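Local coordinates for protein 6-phosphogluconate dehydrogenase (Decarboxylating) (Geobacter metallireducens, PDB 4E21) that probably catalyses the NADP-dependent oxidative decarboxylation of 6-phosphogluconate in the pentose phosphate pathway, at residues Tyr152-Gly157 with Pro168-Leu173; Arg70-Phe75 with Gln99-Leu104; Met37-Arg42 with Glu62-Ala67. All blocks are in the same frame, centred on the assembly; numbering follows the deposited sequence.

Contact 1 (Tyr152-Gly157 with Pro168-Leu173); sequences YCLMIG and PVFRTL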
loop_
_atom_site.group_PDB
_atom_site.type_symbol
_atom_site.label_atom_id
_atom_site.label_comp_id
_atom_site.label_asym_id
_atom_site.label_seq_id
_atom_site.Cartn_x
_atom_site.Cartn_y
_atom_site.Cartn_z
ATOM N N TYR B 152 -24.005 9.636 -21.785
ATOM C CA TYR B 152 -23.530 8.737 -20.747
ATOM C C TYR B 152 -22.647 7.711 -21.416
ATOM O O TYR B 152 -22.949 7.251 -22.527
ATOM C CB TYR B 152 -24.705 8.005 -20.088
ATOM C CG TYR B 152 -25.772 8.914 -19.510
ATOM C CD1 TYR B 152 -26.847 9.337 -20.284
ATOM C CD2 TYR B 152 -25.702 9.353 -18.188
ATOM C CE1 TYR B 152 -27.825 10.176 -19.759
ATOM C CE2 TYR B 152 -26.666 10.197 -17.655
ATOM C CZ TYR B 152 -27.731 10.605 -18.446
ATOM O OH TYR B 152 -28.703 11.437 -17.919
ATOM N N CYS B 153 -21.552 7.357 -20.756
ATOM C CA CYS B 153 -20.769 6.209 -21.190
ATOM C C CYS B 153 -21.512 4.958 -20.722
ATOM O O CYS B 153 -21.879 4.869 -19.561
ATOM C CB CYS B 153 -19.378 6.240 -20.564
ATOM S SG CYS B 153 -18.391 4.854 -21.105
ATOM N N LEU B 154 -21.732 4.013 -21.631
ATOM C CA LEU B 154 -22.587 2.843 -21.371
ATOM C C LEU B 154 -21.851 1.536 -21.602
ATOM O O LEU B 154 -21.281 1.294 -22.678
ATOM C CB LEU B 154 -23.831 2.859 -22.260
ATOM C CG LEU B 154 -24.750 4.066 -22.104
ATOM C CD1 LEU B 154 -25.993 3.924 -22.985
ATOM C CD2 LEU B 154 -25.145 4.237 -20.660
HETATM N N MSE B 155 -21.857 0.702 -20.577
HETATM C CA MSE B 155 -21.185 -0.575 -20.636
HETATM C C MSE B 155 -22.254 -1.652 -20.474
HETATM O O MSE B 155 -22.932 -1.734 -19.439
HETATM C CB MSE B 155 -20.117 -0.641 -19.541
HETATM C CG MSE B 155 -18.972 0.378 -19.748
HETATM SE SE MSE B 155 -18.344 1.061 -18.041
HETATM C CE MSE B 155 -19.291 2.773 -17.983
ATOM N N ILE B 156 -22.407 -2.463 -21.522
ATOM C CA ILE B 156 -23.608 -3.270 -21.727
ATOM C C ILE B 156 -23.301 -4.760 -21.744
ATOM O O ILE B 156 -22.405 -5.205 -22.465
ATOM C CB ILE B 156 -24.293 -2.859 -23.044
ATOM C CG1 ILE B 156 -24.420 -1.326 -23.119
ATOM C CG2 ILE B 156 -25.649 -3.550 -23.196
ATOM C CD1 ILE B 156 -24.669 -0.780 -24.535
ATOM N N GLY B 157 -24.017 -5.522 -20.919
ATOM C CA GLY B 157 -23.921 -6.976 -20.936
ATOM C C GLY B 157 -25.262 -7.640 -21.251
ATOM O O GLY B 157 -26.326 -7.113 -20.911
ATOM N N PRO B 168 -30.771 1.862 -30.987
ATOM C CA PRO B 168 -31.216 3.267 -31.078
ATOM C C PRO B 168 -31.298 3.973 -29.723
ATOM O O PRO B 168 -31.090 5.189 -29.623
ATOM C CB PRO B 168 -32.620 3.158 -31.699
ATOM C CG PRO B 168 -32.599 1.874 -32.438
ATOM C CD PRO B 168 -31.743 0.944 -31.599
ATOM N N VAL B 169 -31.621 3.214 -28.684
ATOM C CA VAL B 169 -31.695 3.780 -27.342
ATOM C C VAL B 169 -30.297 4.123 -26.835
ATOM O O VAL B 169 -30.101 5.151 -26.202
ATOM C CB VAL B 169 -32.402 2.833 -26.361
ATOM C CG1 VAL B 169 -32.267 3.345 -24.933
ATOM C CG2 VAL B 169 -33.876 2.666 -26.761
ATOM N N PHE B 170 -29.329 3.266 -27.133
ATOM C CA PHE B 170 -27.958 3.500 -26.687
ATOM C C PHE B 170 -27.328 4.681 -27.427
ATOM O O PHE B 170 -26.722 5.562 -26.804
ATOM C CB PHE B 170 -27.105 2.248 -26.863
ATOM C CG PHE B 170 -27.524 1.114 -25.992
ATOM C CD1 PHE B 170 -27.988 1.351 -24.711
ATOM C CD2 PHE B 170 -27.445 -0.191 -26.446
ATOM C CE1 PHE B 170 -28.375 0.297 -23.899
ATOM C CE2 PHE B 170 -27.810 -1.242 -25.634
ATOM C CZ PHE B 170 -28.283 -0.997 -24.365
ATOM N N ARG B 171 -27.496 4.710 -28.749
ATOM C CA ARG B 171 -27.023 5.830 -29.554
ATOM C C ARG B 171 -27.480 7.173 -29.020
ATOM O O ARG B 171 -26.685 8.108 -28.904
ATOM C CB ARG B 171 -27.506 5.684 -30.978
ATOM C CG ARG B 171 -26.563 4.901 -31.828
ATOM C CD ARG B 171 -27.140 4.726 -33.203
ATOM N NE ARG B 171 -26.089 4.941 -34.182
ATOM C CZ ARG B 171 -25.225 4.005 -34.547
ATOM N NH1 ARG B 171 -25.305 2.786 -34.014
ATOM N NH2 ARG B 171 -24.290 4.291 -35.449
ATOM N N THR B 172 -28.763 7.272 -28.699
ATOM C CA THR B 172 -29.312 8.514 -28.165
ATOM C C THR B 172 -28.675 8.859 -26.831
ATOM O O THR B 172 -28.316 10.012 -26.583
ATOM C CB THR B 172 -30.837 8.411 -27.983
ATOM O OG1 THR B 172 -31.433 8.200 -29.258
ATOM C CG2 THR B 172 -31.422 9.681 -27.360
ATOM N N LEU B 173 -28.535 7.847 -25.981
ATOM C CA LEU B 173 -28.049 8.022 -24.624
ATOM C C LEU B 173 -26.548 8.368 -24.564
ATOM O O LEU B 173 -26.119 9.133 -23.712
ATOM C CB LEU B 173 -28.312 6.749 -23.844
ATOM C CG LEU B 173 -29.350 6.774 -22.720
ATOM C CD1 LEU B 173 -30.336 7.884 -22.870
ATOM C CD2 LEU B 173 -30.034 5.411 -22.603
#
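Ile156 and Phe170 approach from opposite directions where a helix packs on one face of the mixed sheet of the Rossmann-type NAD-binding domain. Strand 153-157 and the helical segment 168-173 run nearly antiparallel, at 151°, with their axes 9.2 Å apart at closest approach. The strand alternates: Leu154 and Ile156 project toward the helix, whereas Cys153 and Met155, a selenomethionine, serve other neighbours, among them Arg271 and Trp269 of the second subunit.

The Ile156-Phe170 pair makes a CH-pi contact. Ile156 CD1 stands 3.4 Å from the centroid of the Phe170 ring and 14° off the ring normal, so the methyl sits over the middle of one face. Ile156 CG1 is anti to the carbonyl carbon, beside the backbone N, which puts CD1 there. Its CG2 branch approaches the far end of the same ring, 3.8 Å from Phe170 CZ. Leu154 comes at the ring obliquely, with CD1 3.7 Å from Phe170 CD1. The same methyl touches Leu173 CB, bridging two helix residues three apart, and the Leu154 and Leu173 side chains cross at about a right angle. Strands 135-142 and 197-201 supply further neighbours to Leu154 and Ile156.

At the strand's start the contact turns polar. Leu173 O lies near the plane of the Tyr152 ring, at its CD1 edge, while it accepts a nearly straight hydrogen bond from Tyr152 N (2.9 Å, N-H...O angle 166°).

Contact 2 (Arg70-Phe75 with Gln99-Leu104); sequences RSIEEF and QRMTPL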
loop_
_atom_site.group_PDB
_atom_site.type_symbol
_atom_site.label_atom_id
_atom_site.label_comp_id
_atom_site.label_asym_id
_atom_site.label_seq_id
_atom_site.Cartn_x
_atom_site.Cartn_y
_atom_site.Cartn_z
ATOM N N ARG B 70 -49.724 5.217 -12.685
ATOM C CA ARG B 70 -49.907 5.207 -11.234
ATOM C C ARG B 70 -49.784 3.835 -10.607
ATOM O O ARG B 70 -50.002 3.675 -9.411
ATOM C CB ARG B 70 -51.231 5.852 -10.819
ATOM C CG ARG B 70 -52.280 5.877 -11.902
ATOM C CD ARG B 70 -52.308 7.233 -12.605
ATOM N NE ARG B 70 -53.357 7.266 -13.626
ATOM C CZ ARG B 70 -53.136 7.446 -14.927
ATOM N NH1 ARG B 70 -51.891 7.641 -15.374
ATOM N NH2 ARG B 70 -54.160 7.451 -15.781
ATOM N N SER B 71 -49.417 2.845 -11.404
ATOM C CA SER B 71 -49.216 1.516 -10.862
ATOM C C SER B 71 -48.365 0.732 -11.825
ATOM O O SER B 71 -48.298 1.053 -13.006
ATOM C CB SER B 71 -50.561 0.802 -10.679
ATOM O OG SER B 71 -51.174 0.533 -11.934
ATOM N N ILE B 72 -47.721 -0.309 -11.329
ATOM C CA ILE B 72 -47.011 -1.191 -12.229
ATOM C C ILE B 72 -47.951 -1.675 -13.349
ATOM O O ILE B 72 -47.535 -1.793 -14.511
ATOM C CB ILE B 72 -46.369 -2.375 -11.482
ATOM C CG1 ILE B 72 -45.443 -3.127 -12.435
ATOM C CG2 ILE B 72 -47.424 -3.265 -10.824
ATOM C CD1 ILE B 72 -44.281 -2.234 -12.924
ATOM N N GLU B 73 -49.219 -1.909 -13.000
ATOM C CA GLU B 73 -50.199 -2.435 -13.957
ATOM C C GLU B 73 -50.444 -1.507 -15.142
ATOM O O GLU B 73 -50.308 -1.916 -16.299
ATOM C CB GLU B 73 -51.519 -2.781 -13.263
ATOM C CG GLU B 73 -51.468 -4.059 -12.425
ATOM C CD GLU B 73 -50.806 -3.850 -11.064
ATOM O OE1 GLU B 73 -50.417 -2.699 -10.758
ATOM O OE2 GLU B 73 -50.680 -4.841 -10.302
ATOM N N GLU B 74 -50.805 -0.256 -14.859
ATOM C CA GLU B 74 -50.982 0.728 -15.924
ATOM C C GLU B 74 -49.689 0.923 -16.723
ATOM O O GLU B 74 -49.712 1.117 -17.946
ATOM C CB GLU B 74 -51.436 2.076 -15.363
ATOM C CG GLU B 74 -51.823 3.038 -16.476
ATOM C CD GLU B 74 -51.895 4.480 -16.030
ATOM O OE1 GLU B 74 -51.895 4.721 -14.803
ATOM O OE2 GLU B 74 -51.941 5.369 -16.916
ATOM N N PHE B 75 -48.563 0.889 -16.020
ATOM C CA PHE B 75 -47.270 1.002 -16.668
ATOM C C PHE B 75 -47.122 -0.079 -17.743
ATOM O O PHE B 75 -46.914 0.223 -18.912
ATOM C CB PHE B 75 -46.153 0.896 -15.627
ATOM C CG PHE B 75 -44.777 0.968 -16.201
ATOM C CD1 PHE B 75 -44.225 2.194 -16.575
ATOM C CD2 PHE B 75 -44.014 -0.182 -16.350
ATOM C CE1 PHE B 75 -42.931 2.282 -17.098
ATOM C CE2 PHE B 75 -42.713 -0.112 -16.867
ATOM C CZ PHE B 75 -42.170 1.129 -17.248
ATOM N N GLN B 99 -39.973 -9.295 -9.213
ATOM C CA GLN B 99 -41.030 -10.164 -8.705
ATOM C C GLN B 99 -42.402 -9.567 -9.003
ATOM O O GLN B 99 -43.303 -10.258 -9.473
ATOM C CB GLN B 99 -40.870 -10.388 -7.196
ATOM C CG GLN B 99 -39.851 -11.476 -6.829
ATOM C CD GLN B 99 -39.209 -11.271 -5.446
ATOM O OE1 GLN B 99 -39.690 -10.474 -4.633
ATOM N NE2 GLN B 99 -38.117 -11.994 -5.183
ATOM N N ARG B 100 -42.530 -8.274 -8.740
ATOM C CA ARG B 100 -43.768 -7.531 -8.915
ATOM C C ARG B 100 -44.209 -7.336 -10.376
ATOM O O ARG B 100 -45.388 -7.503 -10.689
ATOM C CB ARG B 100 -43.672 -6.161 -8.217
ATOM C CG ARG B 100 -44.995 -5.411 -8.149
ATOM C CD ARG B 100 -46.053 -6.209 -7.329
ATOM N NE ARG B 100 -47.435 -5.903 -7.710
ATOM C CZ ARG B 100 -48.079 -4.779 -7.392
ATOM N NH1 ARG B 100 -47.470 -3.823 -6.688
ATOM N NH2 ARG B 100 -49.337 -4.605 -7.788
HETATM N N MSE B 101 -43.297 -6.974 -11.274
HETATM C CA MSE B 101 -43.740 -6.674 -12.630
HETATM C C MSE B 101 -43.659 -7.813 -13.667
HETATM O O MSE B 101 -44.373 -7.780 -14.677
HETATM C CB MSE B 101 -43.051 -5.432 -13.168
HETATM C CG MSE B 101 -41.774 -5.727 -13.838
HETATM SE SE MSE B 101 -41.091 -4.216 -14.846
HETATM C CE MSE B 101 -39.258 -4.820 -14.655
ATOM N N THR B 102 -42.803 -8.803 -13.428
ATOM C CA THR B 102 -42.621 -9.903 -14.373
ATOM C C THR B 102 -43.917 -10.665 -14.769
ATOM O O THR B 102 -44.070 -11.046 -15.937
ATOM C CB THR B 102 -41.507 -10.867 -13.899
ATOM O OG1 THR B 102 -40.250 -10.187 -13.969
ATOM C CG2 THR B 102 -41.441 -12.125 -14.759
ATOM N N PRO B 103 -44.846 -10.879 -13.813
ATOM C CA PRO B 103 -46.143 -11.500 -14.147
ATOM C C PRO B 103 -46.977 -10.712 -15.153
ATOM O O PRO B 103 -47.864 -11.296 -15.769
ATOM C CB PRO B 103 -46.868 -11.556 -12.799
ATOM C CG PRO B 103 -45.745 -11.607 -11.771
ATOM C CD PRO B 103 -44.658 -10.734 -12.355
ATOM N N LEU B 104 -46.706 -9.418 -15.316
ATOM C CA LEU B 104 -47.383 -8.612 -16.331
ATOM C C LEU B 104 -46.601 -8.532 -17.635
ATOM O O LEU B 104 -47.105 -8.007 -18.620
ATOM C CB LEU B 104 -47.661 -7.183 -15.847
ATOM C CG LEU B 104 -48.714 -6.860 -14.772
ATOM C CD1 LEU B 104 -49.577 -8.064 -14.459
ATOM C CD2 LEU B 104 -48.032 -6.317 -13.489
#
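Ile72 lies at the centre of this contact and uses its branches on different partners. CG1 rests 3.4 Å from Met101 CB, and CD1 meets the same carbon, so the isoleucine packs against the root of the selenomethionine. The two side chains cross at about a right angle, and the rest of Met101 extends away toward the sheet. On the other branch, Ile72 CG2 sits 3.8 Å above the centre of the Arg100 guanidinium plane, covering one face of that group. The chi1 of -170° explains the division, since it sends CG1 anti to the backbone N and leaves CG2 to the arginine.

Beside this apolar contact, Glu73 and Arg100 form a salt bridge, with Glu73 OE2 2.9 Å from Arg100 NH2. Its hydrogen-bond component is weak: the N-H...O angle is 120° and the two charged planes are turned 57° apart. Both chains bend at chi2 to bring their ends together. Leu104 CD2 completes the first shell, 4.1 Å from Ile72 CG2 and also near Glu73 CG.

Further out, the start of helix 72-78 is fixed by Ser71 at the N-cap, whose OG accepts a nearly straight bond from Glu74 N at 3.1 Å. Glu74 in turn reaches back to Arg70, accepting from its backbone N through OE1 and pairing with its guanidinium through OE2 (2.7 Å to Arg70 NH1). Beneath, Ile28 of strand 24-28 touches both Ile72 and Met101. Helices 72-78 and 94-101 flank parallel strands 24-28 and 84-87, the alpha/beta layering of a Rossmann-type domain.

Contact 3 (Met37-Arg42 with Glu62-Ala67); sequences MVRRLR and EREGIA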
loop_
_atom_site.group_PDB
_atom_site.type_symbol
_atom_site.label_atom_id
_atom_site.label_comp_id
_atom_site.label_asym_id
_atom_site.label_seq_id
_atom_site.Cartn_x
_atom_site.Cartn_y
_atom_site.Cartn_z
HETATM N N MSE B 37 -32.223 10.625 -18.010
HETATM C CA MSE B 37 -32.150 9.755 -19.179
HETATM C C MSE B 37 -33.452 9.828 -19.959
HETATM O O MSE B 37 -33.434 9.767 -21.181
HETATM C CB MSE B 37 -31.830 8.317 -18.785
HETATM C CG MSE B 37 -30.600 8.221 -17.920
HETATM SE SE MSE B 37 -30.203 6.417 -17.361
HETATM C CE MSE B 37 -29.191 5.830 -18.910
ATOM N N VAL B 38 -34.575 9.971 -19.254
ATOM C CA VAL B 38 -35.860 10.144 -19.931
ATOM C C VAL B 38 -35.838 11.466 -20.688
ATOM O O VAL B 38 -36.229 11.516 -21.855
ATOM C CB VAL B 38 -37.064 10.109 -18.965
ATOM C CG1 VAL B 38 -38.300 10.608 -19.670
ATOM C CG2 VAL B 38 -37.282 8.698 -18.444
ATOM N N ARG B 39 -35.343 12.524 -20.039
ATOM C CA ARG B 39 -35.287 13.828 -20.701
ATOM C C ARG B 39 -34.418 13.745 -21.935
ATOM O O ARG B 39 -34.773 14.270 -22.985
ATOM C CB ARG B 39 -34.792 14.920 -19.766
ATOM C CG ARG B 39 -35.745 15.237 -18.645
ATOM C CD ARG B 39 -35.132 16.233 -17.688
ATOM N NE ARG B 39 -35.946 16.394 -16.491
ATOM C CZ ARG B 39 -35.571 16.026 -15.272
ATOM N NH1 ARG B 39 -34.377 15.482 -15.073
ATOM N NH2 ARG B 39 -36.390 16.212 -14.246
ATOM N N ARG B 40 -33.288 13.055 -21.819
ATOM C CA ARG B 40 -32.397 12.896 -22.961
ATOM C C ARG B 40 -33.045 12.026 -24.031
ATOM O O ARG B 40 -33.002 12.348 -25.217
ATOM C CB ARG B 40 -31.028 12.333 -22.542
ATOM C CG ARG B 40 -30.060 12.190 -23.717
ATOM C CD ARG B 40 -28.636 12.002 -23.268
ATOM N NE ARG B 40 -27.700 11.890 -24.386
ATOM C CZ ARG B 40 -26.967 12.895 -24.854
ATOM N NH1 ARG B 40 -27.071 14.100 -24.308
ATOM N NH2 ARG B 40 -26.131 12.696 -25.869
ATOM N N LEU B 41 -33.629 10.915 -23.598
ATOM C CA LEU B 41 -34.360 9.999 -24.481
ATOM C C LEU B 41 -35.448 10.746 -25.268
ATOM O O LEU B 41 -35.501 10.667 -26.497
ATOM C CB LEU B 41 -35.011 8.903 -23.640
ATOM C CG LEU B 41 -34.508 7.460 -23.581
ATOM C CD1 LEU B 41 -33.185 7.254 -24.294
ATOM C CD2 LEU B 41 -34.475 6.974 -22.127
ATOM N N ARG B 42 -36.316 11.462 -24.550
ATOM C CA ARG B 42 -37.381 12.245 -25.175
ATOM C C ARG B 42 -36.803 13.238 -26.180
ATOM O O ARG B 42 -37.144 13.225 -27.368
ATOM C CB ARG B 42 -38.164 12.999 -24.106
ATOM C CG ARG B 42 -39.278 13.893 -24.636
ATOM C CD ARG B 42 -39.617 14.941 -23.577
ATOM N NE ARG B 42 -40.999 15.421 -23.620
ATOM C CZ ARG B 42 -41.494 16.318 -22.765
ATOM N NH1 ARG B 42 -40.712 16.824 -21.814
ATOM N NH2 ARG B 42 -42.763 16.719 -22.858
ATOM N N GLU B 62 -44.542 14.275 -15.087
ATOM C CA GLU B 62 -45.803 14.530 -15.779
ATOM C C GLU B 62 -45.981 16.020 -16.072
ATOM O O GLU B 62 -46.397 16.388 -17.175
ATOM C CB GLU B 62 -46.994 13.947 -15.011
ATOM C CG GLU B 62 -47.443 12.597 -15.579
ATOM C CD GLU B 62 -48.398 11.831 -14.672
ATOM O OE1 GLU B 62 -48.536 12.211 -13.485
ATOM O OE2 GLU B 62 -49.002 10.838 -15.152
ATOM N N ARG B 63 -45.635 16.865 -15.097
ATOM C CA ARG B 63 -45.598 18.311 -15.309
ATOM C C ARG B 63 -44.677 18.673 -16.482
ATOM O O ARG B 63 -44.986 19.571 -17.264
ATOM C CB ARG B 63 -45.157 19.051 -14.044
ATOM C CG ARG B 63 -46.237 19.184 -12.991
ATOM C CD ARG B 63 -45.755 19.994 -11.796
ATOM N NE ARG B 63 -46.606 19.789 -10.625
ATOM C CZ ARG B 63 -46.377 18.865 -9.691
ATOM N NH1 ARG B 63 -45.320 18.067 -9.787
ATOM N NH2 ARG B 63 -47.200 18.739 -8.653
ATOM N N GLU B 64 -43.553 17.971 -16.614
ATOM C CA GLU B 64 -42.709 18.152 -17.791
ATOM C C GLU B 64 -43.363 17.623 -19.072
ATOM O O GLU B 64 -42.794 17.730 -20.158
ATOM C CB GLU B 64 -41.333 17.516 -17.587
ATOM C CG GLU B 64 -40.309 18.465 -16.989
ATOM C CD GLU B 64 -39.005 17.775 -16.621
ATOM O OE1 GLU B 64 -39.053 16.649 -16.080
ATOM O OE2 GLU B 64 -37.930 18.365 -16.859
ATOM N N GLY B 65 -44.560 17.055 -18.944
ATOM C CA GLY B 65 -45.262 16.524 -20.093
ATOM C C GLY B 65 -44.704 15.202 -20.587
ATOM O O GLY B 65 -44.612 14.981 -21.799
ATOM N N ILE B 66 -44.320 14.328 -19.653
ATOM C CA ILE B 66 -43.974 12.940 -19.988
ATOM C C ILE B 66 -45.036 11.972 -19.457
ATOM O O ILE B 66 -45.507 12.120 -18.325
ATOM C CB ILE B 66 -42.593 12.518 -19.437
ATOM C CG1 ILE B 66 -41.537 13.570 -19.751
ATOM C CG2 ILE B 66 -42.171 11.194 -20.034
ATOM C CD1 ILE B 66 -40.356 13.492 -18.816
ATOM N N ALA B 67 -45.411 10.986 -20.272
ATOM C CA ALA B 67 -46.467 10.046 -19.890
ATOM C C ALA B 67 -46.123 9.341 -18.584
ATOM O O ALA B 67 -45.006 8.861 -18.412
ATOM C CB ALA B 67 -46.721 9.030 -20.998
HETATM O O HOH W 1 -43.686 14.052 -24.050
#
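Arg42 lays one face of its guanidinium over Ile66, with CG1 of the isoleucine 3.9 Å above the plane and offset toward the rim. The chain is extended from CG to NE, with CG anti to the backbone N (chi1 178°), and this carries the head across to the turn after helix 55-63. There it grips one carbonyl end-on: Arg42 NH1 and NH2 donate to Glu64 O at 2.8 and 2.9 Å. The NH2 donor lies in the carbonyl plane, on a lone pair, while NH1 is tilted 32° from it. A water donates to Gly65 O and accepts a weak bond from Arg42 NE. Gly65, with positive phi, closes a Schellman motif at this helix end.

One turn earlier, Arg39 meets the Glu64 carboxylate side-on. Its NE donates to Glu64 OE2 at 2.8 Å, on the syn lone pair, and its NH2 to Glu64 OE1 at 3.3 Å; the two planes are 59° apart. Asp36 OD1 forms a second salt bridge with Arg39 NH1. Replacing Arg39 by a leucine would probably leave both Glu64 and Asp36 without their cationic mate and free the Glu64 carboxylate to turn.

Below the charges, Val38 CG1 packs 3.6 Å from Ile66 CD1, and Val50 of strand 47-51 touches both residues. The chemistry thus divides by depth, with aliphatic groups against the sheet and arginines above. Because Arg42 donates twice to the one backbone oxygen Glu64 O just after the helix, its positive charge probably also complements the negative end of the helix dipole.

All three contacts belong to the NAD-binding domain, in the chain order contact 3, contact 2, contact 1. Segments 62-67 and 70-75 of contacts 3 and 2 nearly adjoin in sequence; these contacts, with centres 20 Å apart, pack helices 32-43, 55-63, 72-78 and 94-101 around the parallel strands 47-51, 24-28 and 84-87. Contact 1 lies farther across the same sheet, at strand 153-157, its centre 25 Å from that of contact 2, without touch. Helix 32-43 joins contacts 3 and 1, whose centres are 18 Å apart: Arg40 NE probably hydrogen-bonds Thr172 O, and Leu41 packs on Leu173. The helix following the first strand thus ties together widely spaced parts of the probable NADP-binding domain.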